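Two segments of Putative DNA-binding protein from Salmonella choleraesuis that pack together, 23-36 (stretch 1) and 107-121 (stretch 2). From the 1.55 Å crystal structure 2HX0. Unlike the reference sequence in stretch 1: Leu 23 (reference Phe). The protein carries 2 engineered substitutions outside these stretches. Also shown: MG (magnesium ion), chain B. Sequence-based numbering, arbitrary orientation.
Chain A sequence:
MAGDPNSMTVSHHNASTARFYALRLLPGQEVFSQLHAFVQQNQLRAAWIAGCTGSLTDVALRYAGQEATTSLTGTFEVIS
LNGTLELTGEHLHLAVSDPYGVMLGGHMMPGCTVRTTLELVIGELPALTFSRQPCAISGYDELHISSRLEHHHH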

ATOM      1  N   LEU A  23       5.029   1.039  14.681  1.00 11.34           N
ATOM      2  CA  LEU A  23       4.291   1.437  15.868  1.00 12.75           C
ATOM      3  C   LEU A  23       2.880   0.899  15.864  1.00 11.72           C
ATOM      4  O   LEU A  23       2.348   0.521  14.824  1.00 12.10           O
ATOM      5  N   ARG A  24       2.285   0.852  17.047  1.00 10.37           N
ATOM      6  CA  ARG A  24       0.927   0.365  17.182  1.00 10.98           C
ATOM      7  C   ARG A  24       0.119   1.368  17.982  1.00  9.99           C
ATOM      8  O   ARG A  24       0.516   1.746  19.084  1.00 12.67           O
ATOM      9  N   LEU A  25      -1.010   1.802  17.429  1.00 10.37           N
ATOM     10  CA  LEU A  25      -1.868   2.750  18.129  1.00 10.65           C
ATOM     11  C   LEU A  25      -2.880   1.976  18.963  1.00 11.17           C
ATOM     12  O   LEU A  25      -3.234   0.840  18.635  1.00 11.20           O
ATOM     13  N   LEU A  26      -3.347   2.608  20.034  1.00 12.10           N
ATOM     14  CA  LEU A  26      -4.276   1.983  20.968  1.00 12.44           C
ATOM     15  C   LEU A  26      -5.749   2.334  20.777  1.00 11.50           C
ATOM     16  O   LEU A  26      -6.088   3.342  20.164  1.00 11.66           O
ATOM     17  N   PRO A  27      -6.646   1.494  21.317  1.00 13.43           N
ATOM     18  CA  PRO A  27      -8.086   1.732  21.206  1.00 13.73           C
ATOM     19  C   PRO A  27      -8.456   3.131  21.698  1.00 13.59           C
ATOM     20  O   PRO A  27      -7.941   3.597  22.719  1.00 14.02           O
ATOM     21  N   GLY A  28      -9.331   3.801  20.955  1.00 13.95           N
ATOM     22  CA  GLY A  28      -9.775   5.127  21.342  1.00 14.79           C
ATOM     23  C   GLY A  28      -8.943   6.295  20.859  1.00 15.39           C
ATOM     24  O   GLY A  28      -9.408   7.434  20.875  1.00 17.51           O
ATOM     25  N   GLN A  29      -7.716   6.032  20.423  1.00 13.29           N
ATOM     26  CA  GLN A  29      -6.867   7.116  19.956  1.00 12.57           C
ATOM     27  C   GLN A  29      -7.283   7.591  18.568  1.00 13.25           C
ATOM     28  O   GLN A  29      -7.756   6.810  17.738  1.00 14.47           O
ATOM     29  N   GLU A  30      -7.117   8.886  18.335  1.00 11.96           N
ATOM     30  CA  GLU A  30      -7.458   9.496  17.057  1.00 11.77           C
ATOM     31  C   GLU A  30      -6.197   9.425  16.191  1.00 12.25           C
ATOM     32  O   GLU A  30      -5.115   9.831  16.615  1.00 12.81           O
ATOM     33  N   VAL A  31      -6.346   8.900  14.978  1.00 14.30           N
ATOM     34  CA  VAL A  31      -5.214   8.706  14.074  1.00 13.45           C
ATOM     35  C   VAL A  31      -4.400   9.926  13.657  1.00 14.15           C
ATOM     36  O   VAL A  31      -3.174   9.911  13.761  1.00 12.99           O
ATOM     37  N   PHE A  32      -5.059  10.972  13.173  1.00 11.58           N
ATOM     38  CA  PHE A  32      -4.342  12.169  12.752  1.00 14.02           C
ATOM     39  C   PHE A  32      -3.438  12.716  13.850  1.00 13.10           C
ATOM     40  O   PHE A  32      -2.255  12.988  13.622  1.00 14.47           O
ATOM     41  N   SER A  33      -3.993  12.879  15.045  1.00 12.91           N
ATOM     42  CA  SER A  33      -3.228  13.409  16.163  1.00 12.57           C
ATOM     43  C   SER A  33      -2.048  12.528  16.554  1.00 12.07           C
ATOM     44  O   SER A  33      -0.972  13.035  16.874  1.00 12.13           O
ATOM     45  N   GLN A  34      -2.242  11.213  16.528  1.00 11.84           N
ATOM     46  CA  GLN A  34      -1.165  10.293  16.875  1.00 11.21           C
ATOM     47  C   GLN A  34      -0.061  10.295  15.826  1.00 10.48           C
ATOM     48  O   GLN A  34       1.118  10.216  16.165  1.00 10.19           O
ATOM     49  N   LEU A  35      -0.440  10.379  14.556  1.00 11.29           N
ATOM     50  CA  LEU A  35       0.555  10.401  13.491  1.00 11.78           C
ATOM     51  C   LEU A  35       1.392  11.668  13.611  1.00 12.57           C
ATOM     52  O   LEU A  35       2.615  11.623  13.494  1.00 12.40           O
ATOM     53  N   HIS A  36       0.732  12.796  13.862  1.00 12.92           N
ATOM     54  CA  HIS A  36       1.453  14.056  13.994  1.00 13.40           C
ATOM     55  C   HIS A  36       2.361  14.022  15.218  1.00 12.81           C
ATOM     56  O   HIS A  36       3.470  14.548  15.194  1.00 12.81           O
ATOM     57  N   HIS A 107     -10.207  11.160   1.130  1.00 11.22           N
ATOM     58  CA  HIS A 107      -9.127  11.923   1.739  1.00 14.66           C
ATOM     59  C   HIS A 107      -9.345  11.807   3.248  1.00 14.11           C
ATOM     60  O   HIS A 107     -10.421  12.142   3.746  1.00 15.43           O
HETATM   61  N   MSE A 108      -8.347  11.316   3.977  1.00 13.54           N
HETATM   62  CA  MSE A 108      -8.492  11.161   5.416  1.00 14.97           C
HETATM   63  C   MSE A 108      -8.484  12.502   6.139  1.00 14.89           C
HETATM   64  O   MSE A 108      -7.659  13.368   5.858  1.00 15.79           O
HETATM   65  N   MSE A 109      -9.418  12.659   7.071  1.00 14.68           N
HETATM   66  CA  MSE A 109      -9.541  13.883   7.855  1.00 16.25           C
HETATM   67  C   MSE A 109      -9.421  13.555   9.339  1.00 16.90           C
HETATM   68  O   MSE A 109      -9.494  12.394   9.733  1.00 15.77           O
ATOM     69  N   PRO A 110      -9.222  14.578  10.181  1.00 18.51           N
ATOM     70  CA  PRO A 110      -9.115  14.309  11.617  1.00 18.34           C
ATOM     71  C   PRO A 110     -10.453  13.755  12.112  1.00 17.59           C
ATOM     72  O   PRO A 110     -11.515  14.206  11.680  1.00 18.41           O
ATOM     73  N   GLY A 111     -10.405  12.772  13.002  1.00 17.42           N
ATOM     74  CA  GLY A 111     -11.633  12.196  13.516  1.00 17.36           C
ATOM     75  C   GLY A 111     -11.727  10.683  13.416  1.00 17.56           C
ATOM     76  O   GLY A 111     -12.713  10.095  13.861  1.00 19.87           O
ATOM     77  N   CYS A 112     -10.725  10.045  12.823  1.00 13.69           N
ATOM     78  CA  CYS A 112     -10.727   8.588  12.711  1.00 11.70           C
ATOM     79  C   CYS A 112     -10.206   8.042  14.034  1.00 12.26           C
ATOM     80  O   CYS A 112      -9.104   8.388  14.457  1.00 12.19           O
ATOM     81  N   THR A 113     -10.991   7.197  14.691  1.00 11.17           N
ATOM     82  CA  THR A 113     -10.568   6.645  15.975  1.00 12.11           C
ATOM     83  C   THR A 113     -10.337   5.140  15.920  1.00 11.88           C
ATOM     84  O   THR A 113     -11.114   4.399  15.322  1.00 12.27           O
ATOM     85  N   VAL A 114      -9.251   4.701  16.549  1.00 11.18           N
ATOM     86  CA  VAL A 114      -8.880   3.289  16.585  1.00 10.96           C
ATOM     87  C   VAL A 114      -9.887   2.443  17.359  1.00 11.90           C
ATOM     88  O   VAL A 114     -10.351   2.831  18.436  1.00 12.79           O
ATOM     89  N   ARG A 115     -10.222   1.278  16.813  1.00 12.04           N
ATOM     90  CA  ARG A 115     -11.163   0.384  17.472  1.00 13.29           C
ATOM     91  C   ARG A 115     -10.394  -0.576  18.375  1.00 13.96           C
ATOM     92  O   ARG A 115     -10.497  -0.498  19.598  1.00 16.46           O
ATOM     93  N   THR A 116      -9.612  -1.470  17.775  1.00 13.53           N
ATOM     94  CA  THR A 116      -8.824  -2.415  18.556  1.00 13.18           C
ATOM     95  C   THR A 116      -7.331  -2.154  18.389  1.00 12.60           C
ATOM     96  O   THR A 116      -6.557  -2.360  19.323  1.00 13.76           O
ATOM     97  N   THR A 117      -6.925  -1.683  17.215  1.00 11.71           N
ATOM     98  CA  THR A 117      -5.509  -1.436  16.973  1.00 11.75           C
ATOM     99  C   THR A 117      -5.266  -0.790  15.612  1.00 10.03           C
ATOM    100  O   THR A 117      -6.128  -0.806  14.739  1.00 11.56           O
ATOM    101  N   LEU A 118      -4.090  -0.199  15.452  1.00 10.55           N
ATOM    102  CA  LEU A 118      -3.684   0.349  14.163  1.00 10.07           C
ATOM    103  C   LEU A 118      -2.184   0.111  14.120  1.00  8.97           C
ATOM    104  O   LEU A 118      -1.429   0.705  14.886  1.00 12.16           O
ATOM    105  N   GLU A 119      -1.761  -0.795  13.242  1.00  8.57           N
ATOM    106  CA  GLU A 119      -0.352  -1.141  13.099  1.00  9.34           C
ATOM    107  C   GLU A 119       0.199  -0.372  11.917  1.00  8.56           C
ATOM    108  O   GLU A 119      -0.373  -0.407  10.833  1.00 11.22           O
ATOM    109  N   LEU A 120       1.315   0.313  12.130  1.00  9.69           N
ATOM    110  CA  LEU A 120       1.903   1.125  11.081  1.00  9.63           C
ATOM    111  C   LEU A 120       3.397   0.954  10.902  1.00  7.92           C
ATOM    112  O   LEU A 120       4.132   0.765  11.865  1.00  9.84           O
ATOM    113  N   VAL A 121       3.835   1.011   9.649  1.00  8.68           N
ATOM    114  CA  VAL A 121       5.256   0.999   9.342  1.00  7.02           C
ATOM    115  C   VAL A 121       5.409   2.305   8.573  1.00  6.73           C
ATOM    116  O   VAL A 121       4.818   2.481   7.504  1.00  8.36           O
TER

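Packing of stretch 1 (23-36) against stretch 2 (107-121), which buries 1057 Å² in all. At the apolar centre, Leu 25 (m, t) and Leu 118 (t, p) share one face of the antiparallel strand pair, with Leu 25 CD1 3.8 Å from Leu 118 CD2. Leu 23 (p, t), where the reference has Phe, and Leu 120 (chi1 m, chi2 144°) line the same face; Leu 23 CD2 lies 4.1 Å from Leu 120 CB. The helix closes over this layer: Val 31 (t), pointing toward stretch 2, sets CG1 3.9 Å from Leu 118 CD2 and CG2 4.2 Å from Val 114 CG2, while Leu 35 (m, t) brings CD2 to 3.8 Å from Leu 120 CD1. Val 114 (t) also points inward, its CG2 4.0 Å from Leu 25 CB. Selenomethionine Met 108 (t, t, chi3 98°) reaches three helix side chains with its terminal methyl: CE is 3.3 Å from Phe 32 CD1, 3.8 Å from Val 31 CG1 and 3.9 Å from Leu 35 CD1. Phe 32 (chi1 -114°, between wells) receives Pro 110 over one ring face, a CH-pi contact with Pro 110 CG 4.0 Å from the ring centroid.

Farther out, Glu 30 (t, m) ties the N-cap of the helix to Gly 111: OE1 accepts from Ser 33 N (2.6 Å), and OE2 accepts from Phe 32 N (3.0 Å) and, across the contact, Gly 111 N (2.9 Å). Water 1 extends this link, donating to Glu 30 OE2 (2.7 Å) and Met 109 O (2.8 Å) and accepting from Cys 112 N (3.1 Å). On the opposite sheet face from the leucines, Arg 24 (chi1 t) folds its guanidinium back to stretch 2, where NE donates to Thr 117 OG1 (2.9 Å) and NH2 to Thr 116 O (3.0 Å). Beyond the contact, His 107 ND1 binds the magnesium ion at 2.6 Å.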

ATOM      1  CB  LEU A  23       4.261   2.958  16.007  1.00 21.85           C
ATOM      2  CG  LEU A  23       3.645   3.778  14.874  1.00 21.50           C
ATOM      3  CD1 LEU A  23       3.092   5.088  15.430  1.00 25.15           C
ATOM      4  CD2 LEU A  23       4.692   4.041  13.799  1.00 25.26           C
ATOM      5  CB  ARG A  24       0.911  -0.975  17.911  1.00 12.43           C
ATOM      6  CG  ARG A  24      -0.486  -1.536  18.063  1.00 13.71           C
ATOM      7  CD  ARG A  24      -0.769  -1.962  19.485  1.00 13.76           C
ATOM      8  NE  ARG A  24      -2.202  -2.149  19.691  1.00 12.07           N
ATOM      9  CZ  ARG A  24      -2.759  -2.444  20.860  1.00 11.57           C
ATOM     10  NH1 ARG A  24      -2.004  -2.593  21.941  1.00 12.16           N
ATOM     11  NH2 ARG A  24      -4.075  -2.585  20.949  1.00 12.21           N
ATOM     12  CB  LEU A  25      -2.576   3.668  17.136  1.00  9.67           C
ATOM     13  CG  LEU A  25      -1.646   4.477  16.218  1.00 11.54           C
ATOM     14  CD1 LEU A  25      -2.480   5.486  15.446  1.00 11.66           C
ATOM     15  CD2 LEU A  25      -0.569   5.199  17.033  1.00 10.61           C
ATOM     16  CB  LEU A  26      -3.875   2.350  22.399  1.00 14.29           C
ATOM     17  CG  LEU A  26      -2.424   2.096  22.813  1.00 18.40           C
ATOM     18  CD1 LEU A  26      -2.234   2.523  24.263  1.00 18.67           C
ATOM     19  CD2 LEU A  26      -2.085   0.630  22.639  1.00 19.44           C
ATOM     20  CB  PRO A  27      -8.679   0.639  22.087  1.00 14.39           C
ATOM     21  CG  PRO A  27      -7.719  -0.498  21.881  1.00 14.55           C
ATOM     22  CD  PRO A  27      -6.379   0.200  21.976  1.00 12.97           C
ATOM     23  CB  GLN A  29      -5.395   6.685  19.948  1.00 12.54           C
ATOM     24  CG  GLN A  29      -4.845   6.310  21.325  1.00 11.19           C
ATOM     25  CD  GLN A  29      -3.342   6.096  21.316  1.00 13.77           C
ATOM     26  OE1 GLN A  29      -2.815   5.358  20.484  1.00 14.97           O
ATOM     27  NE2 GLN A  29      -2.644   6.734  22.248  1.00 14.28           N
ATOM     28  CB  GLU A  30      -7.914  10.940  17.297  1.00 14.80           C
ATOM     29  CG  GLU A  30      -8.554  11.634  16.107  1.00 16.49           C
ATOM     30  CD  GLU A  30      -7.529  12.182  15.147  1.00 17.88           C
ATOM     31  OE1 GLU A  30      -6.518  12.733  15.628  1.00 19.48           O
ATOM     32  OE2 GLU A  30      -7.734  12.074  13.919  1.00 22.68           O
ATOM     33  CB  VAL A  31      -5.666   7.946  12.810  1.00 14.12           C
ATOM     34  CG1 VAL A  31      -4.463   7.612  11.934  1.00 13.75           C
ATOM     35  CG2 VAL A  31      -6.371   6.668  13.220  1.00 14.36           C
ATOM     36  CB  PHE A  32      -5.326  13.259  12.333  1.00 25.76           C
ATOM     37  CG  PHE A  32      -5.266  13.606  10.875  1.00 30.13           C
ATOM     38  CD1 PHE A  32      -5.709  12.706   9.908  1.00 33.19           C
ATOM     39  CD2 PHE A  32      -4.787  14.847  10.467  1.00 33.00           C
ATOM     40  CE1 PHE A  32      -5.677  13.040   8.547  1.00 32.58           C
ATOM     41  CE2 PHE A  32      -4.749  15.194   9.112  1.00 34.06           C
ATOM     42  CZ  PHE A  32      -5.197  14.287   8.153  1.00 34.52           C
ATOM     43  CB  SER A  33      -4.145  13.636  17.374  1.00 10.99           C
ATOM     44  OG  SER A  33      -4.737  12.431  17.822  1.00 15.17           O
ATOM     45  CB  GLN A  34      -1.703   8.871  17.052  1.00 10.20           C
ATOM     46  CG  GLN A  34      -2.362   8.623  18.398  1.00 12.67           C
ATOM     47  CD  GLN A  34      -1.437   8.920  19.567  1.00 12.62           C
ATOM     48  OE1 GLN A  34      -0.307   8.423  19.633  1.00 13.64           O
ATOM     49  NE2 GLN A  34      -1.915   9.730  20.505  1.00 16.35           N
ATOM     50  CB  LEU A  35      -0.117  10.348  12.114  1.00 14.39           C
ATOM     51  CG  LEU A  35      -0.690   8.992  11.685  1.00 15.19           C
ATOM     52  CD1 LEU A  35      -1.363   9.134  10.323  1.00 13.66           C
ATOM     53  CD2 LEU A  35       0.424   7.956  11.623  1.00 18.93           C
ATOM     54  CB  HIS A  36       0.478  15.231  14.091  1.00 18.32           C
ATOM     55  CG  HIS A  36       1.151  16.565  14.059  1.00 20.21           C
ATOM     56  ND1 HIS A  36       1.290  17.358  15.178  1.00 22.48           N
ATOM     57  CD2 HIS A  36       1.760  17.231  13.049  1.00 21.05           C
ATOM     58  CE1 HIS A  36       1.955  18.455  14.858  1.00 20.03           C
ATOM     59  NE2 HIS A  36       2.252  18.402  13.573  1.00 21.90           N
ATOM     60  CB  HIS A 107      -9.243  13.382   1.278  1.00 25.80           C
ATOM     61  CG  HIS A 107      -8.138  14.274   1.751  1.00 30.81           C
ATOM     62  ND1 HIS A 107      -6.851  14.192   1.264  1.00 34.11           N
ATOM     63  CD2 HIS A 107      -8.140  15.297   2.637  1.00 33.97           C
ATOM     64  CE1 HIS A 107      -6.109  15.130   1.829  1.00 34.48           C
ATOM     65  NE2 HIS A 107      -6.867  15.813   2.666  1.00 34.94           N
HETATM   66  CB  MSE A 108      -7.384  10.265   5.974  1.00 20.21           C
HETATM   67  CG  MSE A 108      -7.557   9.941   7.442  1.00 21.39           C
HETATM   68 SE   MSE A 108      -6.352   8.551   8.013  1.00 33.98          SE
HETATM   69  CE  MSE A 108      -4.967   9.640   8.794  1.00 26.95           C
HETATM   70  CB  MSE A 109     -10.910  14.530   7.617  1.00 19.39           C
HETATM   71  CG  MSE A 109     -11.200  14.927   6.184  1.00 22.69           C
HETATM   72 SE   MSE A 109     -10.029  16.321   5.566  1.00 30.42          SE
HETATM   73  CE  MSE A 109     -10.668  17.768   6.663  1.00 27.81           C
ATOM     74  CB  PRO A 110      -8.810  15.684  12.202  1.00 20.85           C
ATOM     75  CG  PRO A 110      -8.045  16.351  11.108  1.00 22.07           C
ATOM     76  CD  PRO A 110      -8.840  15.970   9.879  1.00 21.34           C
ATOM     77  CB  CYS A 112      -9.810   8.141  11.572  1.00 13.15           C
ATOM     78  SG  CYS A 112     -10.365   8.677   9.953  1.00 14.39           S
ATOM     79  CB  THR A 113     -11.593   6.959  17.085  1.00 15.30           C
ATOM     80  OG1 THR A 113     -12.857   6.368  16.763  1.00 14.13           O
ATOM     81  CG2 THR A 113     -11.768   8.465  17.229  1.00 15.67           C
ATOM     82  CB  VAL A 114      -7.481   3.123  17.223  1.00 12.55           C
ATOM     83  CG1 VAL A 114      -7.090   1.652  17.286  1.00 12.05           C
ATOM     84  CG2 VAL A 114      -6.460   3.901  16.416  1.00 12.84           C
ATOM     85  CB  ARG A 115     -11.983  -0.387  16.430  1.00 15.95           C
ATOM     86  CG  ARG A 115     -13.113  -1.224  17.018  1.00 18.66           C
ATOM     87  CD  ARG A 115     -14.259  -1.356  16.025  1.00 23.03           C
ATOM     88  NE  ARG A 115     -13.851  -1.978  14.767  1.00 25.18           N
ATOM     89  CZ  ARG A 115     -13.601  -3.274  14.618  1.00 24.80           C
ATOM     90  NH1 ARG A 115     -13.720  -4.099  15.652  1.00 26.42           N
ATOM     91  NH2 ARG A 115     -13.232  -3.750  13.434  1.00 23.83           N
ATOM     92  CB  THR A 116      -9.107  -3.886  18.160  1.00 16.99           C
ATOM     93  OG1 THR A 116      -8.724  -4.106  16.798  1.00 16.58           O
ATOM     94  CG2 THR A 116     -10.582  -4.209  18.337  1.00 17.45           C
ATOM     95  CB  THR A 117      -4.714  -2.776  16.991  1.00 11.84           C
ATOM     96  OG1 THR A 117      -3.307  -2.514  17.042  1.00 12.61           O
ATOM     97  CG2 THR A 117      -4.996  -3.573  15.717  1.00 14.12           C
ATOM     98  CB  LEU A 118      -3.992   1.840  14.016  1.00 10.87           C
ATOM     99  CG  LEU A 118      -3.830   2.227  12.535  1.00 11.01           C
ATOM    100  CD1 LEU A 118      -4.965   1.597  11.725  1.00 13.54           C
ATOM    101  CD2 LEU A 118      -3.838   3.736  12.366  1.00 12.91           C
ATOM    102  CB  GLU A 119      -0.213  -2.642  12.868  1.00  9.68           C
ATOM    103  CG  GLU A 119      -0.616  -3.475  14.081  1.00 13.91           C
ATOM    104  CD  GLU A 119      -0.702  -4.961  13.780  1.00 14.22           C
ATOM    105  OE1 GLU A 119       0.105  -5.457  12.966  1.00 17.75           O
ATOM    106  OE2 GLU A 119      -1.570  -5.639  14.373  1.00 17.14           O
ATOM    107  CB  LEU A 120       1.667   2.608  11.384  1.00 16.66           C
ATOM    108  CG  LEU A 120       0.263   3.203  11.404  1.00 17.04           C
ATOM    109  CD1 LEU A 120       0.179   4.269  12.483  1.00 21.35           C
ATOM    110  CD2 LEU A 120      -0.053   3.791  10.037  1.00 19.27           C
ATOM    111  CB  VAL A 121       5.684  -0.175   8.456  1.00  7.57           C
ATOM    112  CG1 VAL A 121       7.159  -0.008   8.079  1.00  9.72           C
ATOM    113  CG2 VAL A 121       5.502  -1.471   9.204  1.00  9.78           C
TER
HETATM  114 MG    MG B 201      -6.142  14.004  -1.184  1.00 15.56          MG
HETATM  115  O   HOH W   1      -8.007  10.816  11.560  1.00 19.59           O
HETATM  116  O   HOH W   2      -5.850  14.408  -3.649  1.00 36.50           O